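Long-range contacts in TSSL1 (Pseudomonas aeruginosa, PDB 4B62), which probably anchors the type VI secretion system to the cell wall through its OmpA-like peptidoglycan-binding module, the part of the protein in this chain: residues 13-17 / 33-38; 75-81 / 120-126; 81-85 / 126-130; 129-133 / 144-148. All blocks are in the same frame, centred on the assembly; numbering follows the deposited sequence. Where two conformers were deposited one is given.

In the fold
From the N terminus, interaction 1 closes first. The hairpin of strands 30-33 and 37-43 folds back onto the loop before helix 21-25. This contact is complete before interaction 2 opens. Interaction 2 joins strands 77-82 and 121-125, side by side at one edge of the five-stranded sheet, and closes the loop that holds helix 96-115. Interaction 3 runs on from it, sharing G81 and R126, and the two cross along the chain. Interaction 4 starts where interaction 3 ends. It ties the loop after strand 121-125 to the start of strand 146-152, closing the loop that holds helix 138-144. Interactions 3 and 4 also touch, through a salt bridge between D84 and R145. Strand 146-152 lies between strands 37-43 and 77-82.

Interaction 1 of 4, residues 13-17 / 33-38; sequences RPRLA and DAVDRS. With EDO (1,2-ethanediol), chain B.
Residues 13-17 run extended from R13 to R15 (phi/psi -73/133, -70/125 and -132/116), then bend at L16 (-112/-22). Residues 33-38 form the turn of a tight hairpin: the end of strand 30-33, a reversal through V35 and D36, and R37 and S38, leading into strand 37-43. A34 N bonds to R37 O at 2.8 Å across the turn. The nearest CA pairs are R13-D36 at 5.9 Å, P14-R37 at 5.7 Å and R15-D33 at 5.4 Å. D33 (chi1 m) points its carboxylate at the bend. Its OD1 accepts L16 N at 2.9 Å and its OD2 accepts A17 N at 3.3 Å. S38 OG (chi1 t) gives a further bond to D33 OD1 at 2.6 Å. P14 packs on the turn, with CG 3.4 Å from R37 N. Water 1 donates to P14 O at 2.7 Å and to A34 O at 2.6 Å. R13 is fully extended beyond chi1, and V35 CG2 lies over one face of its guanidinium, 3.6 Å from CZ. R37 (m, t, m) salt-bridges D36, NE to OD1 at 2.9 Å. Its NH1 donates to O1 of the ethanediol, also at 2.9 Å. P14 and L16 also touch V73. The N-terminal loop is held on a beta hairpin, whose strand-end aspartate accepts two successive backbone NH groups, at the edge of the OmpA-like sheet.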
loop_
_atom_site.group_PDB
_atom_site.type_symbol
_atom_site.label_atom_id
_atom_site.label_comp_id
_atom_site.label_asym_id
_atom_site.label_seq_id
_atom_site.Cartn_x
_atom_site.Cartn_y
_atom_site.Cartn_z
ATOM N N ARG A 13 2.830 -2.545 21.317
ATOM C CA ARG A 13 2.405 -3.149 20.055
ATOM C C ARG A 13 1.910 -2.068 19.101
ATOM O O ARG A 13 1.151 -1.189 19.503
ATOM C CB ARG A 13 1.338 -4.229 20.269
ATOM C CG ARG A 13 1.863 -5.414 21.067
ATOM C CD ARG A 13 0.909 -6.597 21.134
ATOM N NE ARG A 13 1.507 -7.681 21.920
ATOM C CZ ARG A 13 0.925 -8.847 22.201
ATOM N NH1 ARG A 13 -0.302 -9.123 21.761
ATOM N NH2 ARG A 13 1.584 -9.754 22.925
ATOM N N PRO A 14 2.363 -2.110 17.835
ATOM C CA PRO A 14 1.918 -1.080 16.900
ATOM C C PRO A 14 0.453 -1.270 16.560
ATOM O O PRO A 14 0.068 -2.357 16.115
ATOM C CB PRO A 14 2.801 -1.313 15.665
ATOM C CG PRO A 14 3.180 -2.754 15.740
ATOM C CD PRO A 14 3.266 -3.090 17.203
ATOM N N ARG A 15 -0.355 -0.230 16.765
ATOM C CA ARG A 15 -1.806 -0.314 16.557
ATOM C C ARG A 15 -2.277 0.873 15.715
ATOM O O ARG A 15 -2.175 2.022 16.156
ATOM C CB ARG A 15 -2.548 -0.302 17.897
ATOM C CG ARG A 15 -2.311 -1.523 18.792
ATOM C CD ARG A 15 -3.105 -1.434 20.094
ATOM N NE ARG A 15 -2.634 -0.356 20.979
ATOM C CZ ARG A 15 -3.378 0.647 21.458
ATOM N NH1 ARG A 15 -4.672 0.754 21.162
ATOM N NH2 ARG A 15 -2.820 1.559 22.249
ATOM N N LEU A 16 -2.784 0.596 14.513
ATOM C CA LEU A 16 -3.224 1.653 13.595
ATOM C C LEU A 16 -4.728 1.736 13.333
ATOM O O LEU A 16 -5.186 2.791 12.914
ATOM C CB LEU A 16 -2.525 1.528 12.241
ATOM C CG LEU A 16 -1.009 1.711 12.189
ATOM C CD1 LEU A 16 -0.559 1.583 10.738
ATOM C CD2 LEU A 16 -0.543 3.035 12.800
ATOM N N ALA A 17 -5.492 0.667 13.550
ATOM C CA ALA A 17 -6.915 0.671 13.196
ATOM C C ALA A 17 -7.632 1.834 13.876
ATOM O O ALA A 17 -8.505 2.480 13.282
ATOM C CB ALA A 17 -7.570 -0.652 13.557
ATOM N N ASP A 33 -3.971 -5.412 13.077
ATOM C CA ASP A 33 -3.135 -5.044 14.217
ATOM C C ASP A 33 -2.657 -6.351 14.838
ATOM O O ASP A 33 -3.373 -7.007 15.610
ATOM C CB ASP A 33 -3.901 -4.184 15.226
ATOM C CG ASP A 33 -4.145 -2.752 14.740
ATOM O OD1 ASP A 33 -3.338 -2.224 13.949
ATOM O OD2 ASP A 33 -5.136 -2.141 15.186
ATOM N N ALA A 34 -1.452 -6.739 14.439
ATOM C CA ALA A 34 -0.840 -8.010 14.829
ATOM C C ALA A 34 0.094 -7.817 16.021
ATOM O O ALA A 34 0.280 -6.699 16.516
ATOM C CB ALA A 34 -0.079 -8.592 13.647
ATOM N N VAL A 35 0.684 -8.920 16.485
ATOM C CA VAL A 35 1.507 -8.907 17.693
ATOM C C VAL A 35 2.710 -7.952 17.623
ATOM O O VAL A 35 3.068 -7.315 18.609
ATOM C CB VAL A 35 1.960 -10.351 18.055
ATOM C CG1 VAL A 35 2.834 -10.964 16.964
ATOM C CG2 VAL A 35 2.674 -10.386 19.395
ATOM N N ASP A 36 3.307 -7.842 16.440
ATOM C CA ASP A 36 4.574 -7.140 16.255
ATOM C C ASP A 36 4.575 -6.155 15.079
ATOM O O ASP A 36 5.624 -5.616 14.729
ATOM C CB ASP A 36 5.673 -8.194 16.020
ATOM C CG ASP A 36 5.365 -9.146 14.844
ATOM O OD1 ASP A 36 4.422 -8.922 14.051
ATOM O OD2 ASP A 36 6.084 -10.150 14.711
ATOM N N ARG A 37 3.401 -5.941 14.480
ATOM C CA ARG A 37 3.241 -5.198 13.233
ATOM C C ARG A 37 1.799 -4.757 13.135
ATOM O O ARG A 37 0.918 -5.452 13.634
ATOM C CB ARG A 37 3.427 -6.116 11.998
ATOM C CG ARG A 37 4.836 -6.565 11.658
ATOM C CD ARG A 37 4.811 -7.650 10.588
ATOM N NE ARG A 37 4.344 -8.921 11.138
ATOM C CZ ARG A 37 3.741 -9.898 10.451
ATOM N NH1 ARG A 37 3.502 -9.810 9.145
ATOM N NH2 ARG A 37 3.379 -10.996 11.088
ATOM N N SER A 38 1.562 -3.619 12.483
ATOM C CA SER A 38 0.236 -3.313 11.958
ATOM C C SER A 38 0.376 -3.263 10.441
ATOM O O SER A 38 1.288 -2.621 9.930
ATOM C CB SER A 38 -0.291 -1.999 12.522
ATOM O OG SER A 38 -1.607 -1.735 12.077
HETATM C C1 EDO B . 3.610 -8.138 5.922
HETATM O O1 EDO B . 3.915 -7.639 7.238
HETATM C C2 EDO B . 3.155 -9.598 5.922
HETATM O O2 EDO B . 1.961 -9.757 6.703
HETATM O O HOH W 1 -1.055 -4.556 17.187
#

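Interaction 2 of 4, residues 75-81 / 120-126; sequences GQVLVTG and RFTAEGR
Two parallel strands, 77-81 and 121-125, belong to a beta-alpha-beta unit of the OmpA-like fold; helix 96-115 makes the crossover. Their axes approach to 4.7 Å and cross at -18°. V77 pairs with F121, L78 with T122, V79 with A123, T80 with E124 and G81 with G125, at CA-CA distances of 4.7 to 5.2 Å. Backbone hydrogen bonds alternate in direction. V77 N to R120 O is 2.9 Å, T122 N to V77 O 3.1 Å and V79 N to T122 O 2.8 Å. E124 N to V79 O is 2.9 Å, G81 N to E124 O 2.9 Å and R126 N to G81 O 2.8 Å. Apolar contacts lie on the face of V77, V79, F121 and A123. V77 (chi1 t) puts CB 3.4 Å from CD2 of F121 (chi1 m), and L70 of helix 60-72 touches both side chains. A123 faces helix 96-115. On the other face are L78, T80, T122 and E124. Here T80 CG2 lies over one face of the R126 guanidinium, 3.5 Å from CZ, and R126 NH2 salt-bridges E124 OE1 at 2.9 Å. Water 2 links Q76 NE2 (2.9 Å), V77 O (2.8 Å) and T122 OG1 (2.7 Å). Q76 NE2 also bonds to G119 O. At the N-terminal end, R120, t from chi1 to chi3, clasps G75 O with NE at 2.8 Å and NH2 at 3.1 Å.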
loop_
_atom_site.group_PDB
_atom_site.type_symbol
_atom_site.label_atom_id
_atom_site.label_comp_id
_atom_site.label_asym_id
_atom_site.label_seq_id
_atom_site.Cartn_x
_atom_site.Cartn_y
_atom_site.Cartn_z
ATOM N N GLY A 75 7.412 3.265 14.303
ATOM C CA GLY A 75 8.150 2.107 13.831
ATOM C C GLY A 75 8.639 2.264 12.397
ATOM O O GLY A 75 8.148 3.104 11.628
ATOM N N GLN A 76 9.625 1.447 12.042
ATOM C CA GLN A 76 10.061 1.271 10.657
ATOM C C GLN A 76 8.860 0.837 9.796
ATOM O O GLN A 76 7.932 0.202 10.309
ATOM C CB GLN A 76 11.143 0.187 10.615
ATOM C CG GLN A 76 11.862 0.010 9.282
ATOM C CD GLN A 76 12.819 1.124 8.951
ATOM O OE1 GLN A 76 13.215 1.888 9.826
ATOM N NE2 GLN A 76 13.230 1.192 7.689
ATOM N N VAL A 77 8.891 1.163 8.503
ATOM C CA VAL A 77 7.782 0.855 7.614
ATOM C C VAL A 77 8.261 0.165 6.352
ATOM O O VAL A 77 9.203 0.615 5.694
ATOM C CB VAL A 77 6.982 2.120 7.232
ATOM C CG1 VAL A 77 5.846 1.758 6.285
ATOM C CG2 VAL A 77 6.435 2.775 8.486
ATOM N N LEU A 78 7.604 -0.947 6.032
ATOM C CA LEU A 78 7.823 -1.691 4.784
ATOM C C LEU A 78 6.568 -1.568 3.920
ATOM O O LEU A 78 5.448 -1.752 4.420
ATOM C CB LEU A 78 8.108 -3.163 5.094
ATOM C CG LEU A 78 8.109 -4.132 3.910
ATOM C CD1 LEU A 78 9.324 -3.901 3.025
ATOM C CD2 LEU A 78 8.015 -5.578 4.392
ATOM N N VAL A 79 6.765 -1.264 2.639
ATOM C CA VAL A 79 5.675 -1.245 1.682
ATOM C C VAL A 79 5.929 -2.323 0.635
ATOM O O VAL A 79 6.931 -2.261 -0.085
ATOM C CB VAL A 79 5.529 0.127 0.986
ATOM C CG1 VAL A 79 4.284 0.132 0.112
ATOM C CG2 VAL A 79 5.486 1.246 2.002
ATOM N N THR A 80 5.036 -3.302 0.540
ATOM C CA THR A 80 5.113 -4.289 -0.531
ATOM C C THR A 80 4.018 -4.001 -1.549
ATOM O O THR A 80 2.896 -3.606 -1.187
ATOM C CB THR A 80 5.013 -5.731 -0.021
ATOM O OG1 THR A 80 3.749 -5.954 0.609
ATOM C CG2 THR A 80 6.156 -6.027 0.964
ATOM N N GLY A 81 4.386 -4.144 -2.817
ATOM C CA GLY A 81 3.490 -3.907 -3.940
ATOM C C GLY A 81 3.183 -5.219 -4.647
ATOM O O GLY A 81 4.069 -6.073 -4.811
ATOM N N ARG A 120 13.224 5.520 6.901
ATOM C CA ARG A 120 12.170 4.820 7.624
ATOM C C ARG A 120 11.326 3.917 6.745
ATOM O O ARG A 120 10.746 2.967 7.245
ATOM C CB ARG A 120 11.273 5.840 8.312
ATOM C CG ARG A 120 10.107 5.268 9.082
ATOM C CD ARG A 120 9.373 6.333 9.868
ATOM N NE ARG A 120 8.303 5.717 10.625
ATOM C CZ ARG A 120 7.245 6.340 11.134
ATOM N NH1 ARG A 120 7.095 7.657 11.003
ATOM N NH2 ARG A 120 6.334 5.628 11.778
ATOM N N PHE A 121 11.229 4.240 5.454
ATOM C CA PHE A 121 10.350 3.523 4.522
ATOM C C PHE A 121 11.163 2.830 3.461
ATOM O O PHE A 121 12.025 3.454 2.833
ATOM C CB PHE A 121 9.394 4.508 3.823
ATOM C CG PHE A 121 8.484 5.209 4.766
ATOM C CD1 PHE A 121 8.923 6.333 5.447
ATOM C CD2 PHE A 121 7.216 4.729 5.023
ATOM C CE1 PHE A 121 8.113 6.953 6.374
ATOM C CE2 PHE A 121 6.397 5.354 5.943
ATOM C CZ PHE A 121 6.844 6.472 6.613
ATOM N N THR A 122 10.896 1.551 3.252
ATOM C CA THR A 122 11.443 0.860 2.108
ATOM C C THR A 122 10.323 0.159 1.388
ATOM O O THR A 122 9.222 -0.028 1.942
ATOM C CB THR A 122 12.536 -0.141 2.485
ATOM O OG1 THR A 122 11.974 -1.183 3.287
ATOM C CG2 THR A 122 13.658 0.548 3.251
ATOM N N ALA A 123 10.617 -0.217 0.154
ATOM C CA ALA A 123 9.630 -0.777 -0.754
ATOM C C ALA A 123 10.143 -1.974 -1.522
ATOM O O ALA A 123 11.322 -2.048 -1.856
ATOM C CB ALA A 123 9.181 0.279 -1.750
ATOM N N GLU A 124 9.233 -2.907 -1.801
ATOM C CA GLU A 124 9.552 -4.055 -2.648
ATOM C C GLU A 124 8.345 -4.442 -3.488
ATOM O O GLU A 124 7.227 -4.516 -3.013
ATOM C CB GLU A 124 10.014 -5.252 -1.813
ATOM C CG GLU A 124 10.483 -6.459 -2.629
ATOM C CD GLU A 124 10.481 -7.768 -1.836
ATOM O OE1 GLU A 124 10.385 -7.737 -0.601
ATOM O OE2 GLU A 124 10.506 -8.840 -2.454
ATOM N N GLY A 125 8.605 -4.653 -4.768
ATOM C CA GLY A 125 7.615 -5.175 -5.687
ATOM C C GLY A 125 7.662 -6.687 -5.687
ATOM O O GLY A 125 8.734 -7.299 -5.825
ATOM N N ARG A 126 6.492 -7.291 -5.530
ATOM C CA ARG A 126 6.360 -8.745 -5.449
ATOM C C ARG A 126 5.523 -9.346 -6.558
ATOM O O ARG A 126 5.161 -10.532 -6.508
ATOM C CB ARG A 126 5.839 -9.118 -4.078
ATOM C CG ARG A 126 6.842 -8.681 -3.040
ATOM C CD ARG A 126 6.623 -9.367 -1.744
ATOM N NE ARG A 126 7.651 -8.983 -0.786
ATOM C CZ ARG A 126 7.553 -9.217 0.514
ATOM N NH1 ARG A 126 6.464 -9.801 0.987
ATOM N NH2 ARG A 126 8.526 -8.847 1.338
HETATM O O HOH W 2 11.694 -0.542 5.895
#

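Interaction 3 of 4, residues 81-85 / 126-130; sequences GHSDN and RSDTE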
loop_
_atom_site.group_PDB
_atom_site.type_symbol
_atom_site.label_atom_id
_atom_site.label_comp_id
_atom_site.label_asym_id
_atom_site.label_seq_id
_atom_site.Cartn_x
_atom_site.Cartn_y
_atom_site.Cartn_z
ATOM N N GLY A 81 4.386 -4.144 -2.817
ATOM C CA GLY A 81 3.490 -3.907 -3.940
ATOM C C GLY A 81 3.183 -5.219 -4.647
ATOM O O GLY A 81 4.069 -6.073 -4.811
ATOM N N HIS A 82 1.937 -5.360 -5.099
ATOM C CA HIS A 82 1.433 -6.603 -5.667
ATOM C C HIS A 82 0.574 -6.311 -6.882
ATOM O O HIS A 82 -0.109 -5.280 -6.936
ATOM C CB HIS A 82 0.582 -7.344 -4.641
ATOM C CG HIS A 82 1.299 -7.572 -3.360
ATOM N ND1 HIS A 82 1.960 -8.750 -3.069
ATOM C CD2 HIS A 82 1.501 -6.744 -2.307
ATOM C CE1 HIS A 82 2.532 -8.629 -1.888
ATOM N NE2 HIS A 82 2.272 -7.429 -1.402
ATOM N N SER A 83 0.638 -7.226 -7.844
ATOM C CA SER A 83 -0.166 -7.189 -9.047
ATOM C C SER A 83 -1.118 -8.370 -9.067
ATOM O O SER A 83 -1.025 -9.287 -8.237
ATOM C CB SER A 83 0.717 -7.259 -10.294
ATOM O OG SER A 83 1.392 -8.509 -10.365
ATOM N N ASP A 84 -2.014 -8.355 -10.039
ATOM C CA ASP A 84 -2.744 -9.552 -10.441
ATOM C C ASP A 84 -1.843 -10.308 -11.448
ATOM O O ASP A 84 -0.657 -10.003 -11.549
ATOM C CB ASP A 84 -4.120 -9.169 -11.010
ATOM C CG ASP A 84 -4.031 -8.230 -12.180
ATOM O OD1 ASP A 84 -2.981 -8.207 -12.863
ATOM O OD2 ASP A 84 -5.034 -7.512 -12.406
ATOM N N ASN A 85 -2.394 -11.257 -12.197
ATOM C CA ASN A 85 -1.626 -11.977 -13.226
ATOM C C ASN A 85 -2.016 -11.588 -14.661
ATOM O O ASN A 85 -1.772 -12.347 -15.612
ATOM C CB ASN A 85 -1.761 -13.486 -13.023
ATOM C CG ASN A 85 -3.149 -13.992 -13.339
ATOM O OD1 ASN A 85 -4.083 -13.210 -13.523
ATOM N ND2 ASN A 85 -3.291 -15.309 -13.419
ATOM N N ARG A 126 6.492 -7.291 -5.530
ATOM C CA ARG A 126 6.360 -8.745 -5.449
ATOM C C ARG A 126 5.523 -9.346 -6.558
ATOM O O ARG A 126 5.161 -10.532 -6.508
ATOM C CB ARG A 126 5.839 -9.118 -4.078
ATOM C CG ARG A 126 6.842 -8.681 -3.040
ATOM C CD ARG A 126 6.623 -9.367 -1.744
ATOM N NE ARG A 126 7.651 -8.983 -0.786
ATOM C CZ ARG A 126 7.553 -9.217 0.514
ATOM N NH1 ARG A 126 6.464 -9.801 0.987
ATOM N NH2 ARG A 126 8.526 -8.847 1.338
ATOM N N SER A 127 5.203 -8.513 -7.556
ATOM C CA SER A 127 4.413 -8.922 -8.739
ATOM C C SER A 127 3.237 -9.780 -8.327
ATOM O O SER A 127 2.496 -9.366 -7.431
ATOM C CB SER A 127 5.247 -9.533 -9.901
ATOM O OG SER A 127 5.728 -10.839 -9.647
ATOM N N ASP A 128 3.022 -10.926 -8.973
ATOM C CA ASP A 128 1.844 -11.772 -8.729
ATOM C C ASP A 128 2.131 -12.975 -7.829
ATOM O O ASP A 128 1.353 -13.928 -7.780
ATOM C CB ASP A 128 1.251 -12.239 -10.064
ATOM C CG ASP A 128 2.178 -13.155 -10.839
ATOM O OD1 ASP A 128 3.364 -13.267 -10.492
ATOM O OD2 ASP A 128 1.707 -13.778 -11.814
ATOM N N THR A 129 3.226 -12.902 -7.090
ATOM C CA THR A 129 3.731 -14.072 -6.363
ATOM C C THR A 129 3.037 -14.332 -5.035
ATOM O O THR A 129 3.179 -15.413 -4.475
ATOM C CB THR A 129 5.234 -13.937 -6.064
ATOM O OG1 THR A 129 5.496 -12.819 -5.198
ATOM C CG2 THR A 129 6.053 -13.844 -7.357
ATOM N N GLU A 130 2.327 -13.331 -4.529
ATOM C CA GLU A 130 1.725 -13.333 -3.212
ATOM C C GLU A 130 0.255 -12.896 -3.283
ATOM O O GLU A 130 -0.145 -11.890 -2.700
ATOM C CB GLU A 130 2.532 -12.433 -2.276
ATOM C CG GLU A 130 3.913 -13.015 -2.025
ATOM C CD GLU A 130 4.782 -12.230 -1.062
ATOM O OE1 GLU A 130 4.325 -11.202 -0.506
ATOM O OE2 GLU A 130 5.937 -12.686 -0.856
HETATM O O HOH W 3 1.754 -10.633 -5.117
HETATM O O HOH W 4 -1.445 -12.712 -7.951
#
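G81 is still in strand 77-82. Its O accepts R126 N at 2.8 Å, the last bond of the parallel pairing with strand 121-125. H82 CA lies 4.9 Å from S127 CA and approaches S127 O at 3.4 Å in a CA-H...O contact. The H82 ring edge meets E130, CE1 to OE1 at 3.4 Å, while NE2 bonds to T80 OG1. Water 3 lies 2.8 Å from H82 ND1, donates to S127 O at 2.7 Å and accepts E130 N at 2.8 Å. S83 N donates to S127 O at 2.9 Å, almost straight. S83 OG turns instead to D84 O at 2.8 Å. At D84 the backbone O meets D128 CB at 3.3 Å, while the carboxylate salt-bridges R145 and accepts R86 N and N96 ND2. N85 ends the segment with CB 3.7 Å from D128 OD2. Opposite, R126 to T129 make a type II' turn, closed by T129 N to R126 O at 3.1 Å. S127, with positive phi (44°), is its second residue, and its O points back to 81-85. R126 NH1 salt-bridges E130 OE1 at 3.0 Å, and its NH2 salt-bridges E124. G81 to D84 read GHSD, a form of the GHTD motif of OmpA-like domains; in relatives its aspartate binds the peptidoglycan peptide, so D84 probably belongs to the site. Main-chain bonds and bridging waters make the join, so it does not use the D84 carboxylate.

Interaction 4 of 4, residues 129-133 / 144-148; sequences TEPVA and NRRVE
This is a polar contact in which two side chains hold a loop by its backbone. The loop, 129-133, follows strand 121-125. The other segment passes from the last turn of helix 138-144 into strand 146-152. The touching parts run 124° apart, with the P131 and N144 CA atoms 5.5 Å from each other. N144 (chi1 m, chi2 -27°) clamps the loop backbone: OD1 accepts V132 N at 2.8 Å and A133 N at 3.0 Å, and ND2 donates to A133 O at 2.9 Å. N144 to E148 read NRRVE, a sequence typical of the end of OmpA-like domains, where the last helix leads into a central strand. R146 (p, t, t) points toward the loop. Its NH2 donates to E130 O at 2.8 Å and its NH1 does so weakly at 3.1 Å. NH1 also bonds to N144 O at 3.0 Å. E148 OE2 takes R146 NE at 2.9 Å in a salt bridge. V132 CG1 covers one face of the guanidinium, 3.5 Å from R146 NH2.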
loop_
_atom_site.group_PDB
_atom_site.type_symbol
_atom_site.label_atom_id
_atom_site.label_comp_id
_atom_site.label_asym_id
_atom_site.label_seq_id
_atom_site.Cartn_x
_atom_site.Cartn_y
_atom_site.Cartn_z
ATOM N N THR A 129 3.226 -12.902 -7.090
ATOM C CA THR A 129 3.731 -14.072 -6.363
ATOM C C THR A 129 3.037 -14.332 -5.035
ATOM O O THR A 129 3.179 -15.413 -4.475
ATOM C CB THR A 129 5.234 -13.937 -6.064
ATOM O OG1 THR A 129 5.496 -12.819 -5.198
ATOM C CG2 THR A 129 6.053 -13.844 -7.357
ATOM N N GLU A 130 2.327 -13.331 -4.529
ATOM C CA GLU A 130 1.725 -13.333 -3.212
ATOM C C GLU A 130 0.255 -12.896 -3.283
ATOM O O GLU A 130 -0.145 -11.890 -2.700
ATOM C CB GLU A 130 2.532 -12.433 -2.276
ATOM C CG GLU A 130 3.913 -13.015 -2.025
ATOM C CD GLU A 130 4.782 -12.230 -1.062
ATOM O OE1 GLU A 130 4.325 -11.202 -0.506
ATOM O OE2 GLU A 130 5.937 -12.686 -0.856
ATOM N N PRO A 131 -0.565 -13.670 -4.013
ATOM C CA PRO A 131 -1.986 -13.335 -4.071
ATOM C C PRO A 131 -2.703 -13.527 -2.738
ATOM O O PRO A 131 -2.331 -14.398 -1.943
ATOM C CB PRO A 131 -2.544 -14.339 -5.077
ATOM C CG PRO A 131 -1.620 -15.505 -4.983
ATOM C CD PRO A 131 -0.260 -14.909 -4.750
ATOM N N VAL A 132 -3.754 -12.742 -2.532
ATOM C CA VAL A 132 -4.690 -12.900 -1.411
ATOM C C VAL A 132 -6.088 -13.335 -1.866
ATOM O O VAL A 132 -6.962 -13.570 -1.045
ATOM C CB VAL A 132 -4.789 -11.635 -0.533
ATOM C CG1 VAL A 132 -3.484 -11.437 0.225
ATOM C CG2 VAL A 132 -5.130 -10.404 -1.356
ATOM N N ALA A 133 -6.253 -13.420 -3.183
ATOM C CA ALA A 133 -7.513 -13.742 -3.815
ATOM C C ALA A 133 -7.244 -14.496 -5.097
ATOM O O ALA A 133 -6.123 -14.540 -5.597
ATOM C CB ALA A 133 -8.244 -12.446 -4.140
ATOM N N ASN A 144 -6.022 -8.412 -5.497
ATOM C CA ASN A 144 -4.591 -8.754 -5.562
ATOM C C ASN A 144 -3.705 -7.561 -5.869
ATOM O O ASN A 144 -2.607 -7.442 -5.316
ATOM C CB ASN A 144 -4.320 -9.864 -6.564
ATOM C CG ASN A 144 -4.752 -11.222 -6.041
ATOM O OD1 ASN A 144 -4.777 -11.431 -4.839
ATOM N ND2 ASN A 144 -5.112 -12.137 -6.940
ATOM N N ARG A 145 -4.192 -6.666 -6.735
ATOM C CA ARG A 145 -3.488 -5.415 -7.029
ATOM C C ARG A 145 -3.604 -4.527 -5.799
ATOM O O ARG A 145 -4.682 -4.018 -5.492
ATOM C CB ARG A 145 -4.092 -4.690 -8.243
ATOM C CG ARG A 145 -4.101 -5.461 -9.541
ATOM C CD ARG A 145 -4.468 -4.606 -10.731
ATOM N NE ARG A 145 -5.754 -3.934 -10.596
ATOM C CZ ARG A 145 -6.929 -4.440 -10.952
ATOM N NH1 ARG A 145 -7.030 -5.651 -11.463
ATOM N NH2 ARG A 145 -8.023 -3.712 -10.779
ATOM N N ARG A 146 -2.504 -4.348 -5.072
ATOM C CA ARG A 146 -2.578 -3.731 -3.763
ATOM C C ARG A 146 -1.192 -3.354 -3.281
ATOM O O ARG A 146 -0.176 -3.848 -3.801
ATOM C CB ARG A 146 -3.201 -4.704 -2.747
ATOM C CG ARG A 146 -2.258 -5.825 -2.319
ATOM C CD ARG A 146 -2.989 -6.975 -1.676
ATOM N NE ARG A 146 -2.076 -7.941 -1.082
ATOM C CZ ARG A 146 -1.478 -8.943 -1.722
ATOM N NH1 ARG A 146 -1.704 -9.209 -3.009
ATOM N NH2 ARG A 146 -0.655 -9.729 -1.019
ATOM N N VAL A 147 -1.163 -2.498 -2.267
ATOM C CA VAL A 147 0.021 -2.351 -1.435
ATOM C C VAL A 147 -0.324 -2.816 -0.017
ATOM O O VAL A 147 -1.470 -2.692 0.438
ATOM C CB VAL A 147 0.590 -0.904 -1.404
ATOM C CG1 VAL A 147 1.068 -0.512 -2.790
ATOM C CG2 VAL A 147 -0.412 0.102 -0.877
ATOM N N GLU A 148 0.684 -3.375 0.656
ATOM C CA GLU A 148 0.600 -3.688 2.066
ATOM C C GLU A 148 1.642 -2.841 2.764
ATOM O O GLU A 148 2.839 -2.951 2.478
ATOM C CB GLU A 148 0.817 -5.184 2.323
ATOM C CG GLU A 148 -0.292 -6.055 1.750
ATOM C CD GLU A 148 -0.206 -7.536 2.128
ATOM O OE1 GLU A 148 0.642 -7.899 2.988
ATOM O OE2 GLU A 148 -1.003 -8.331 1.557
#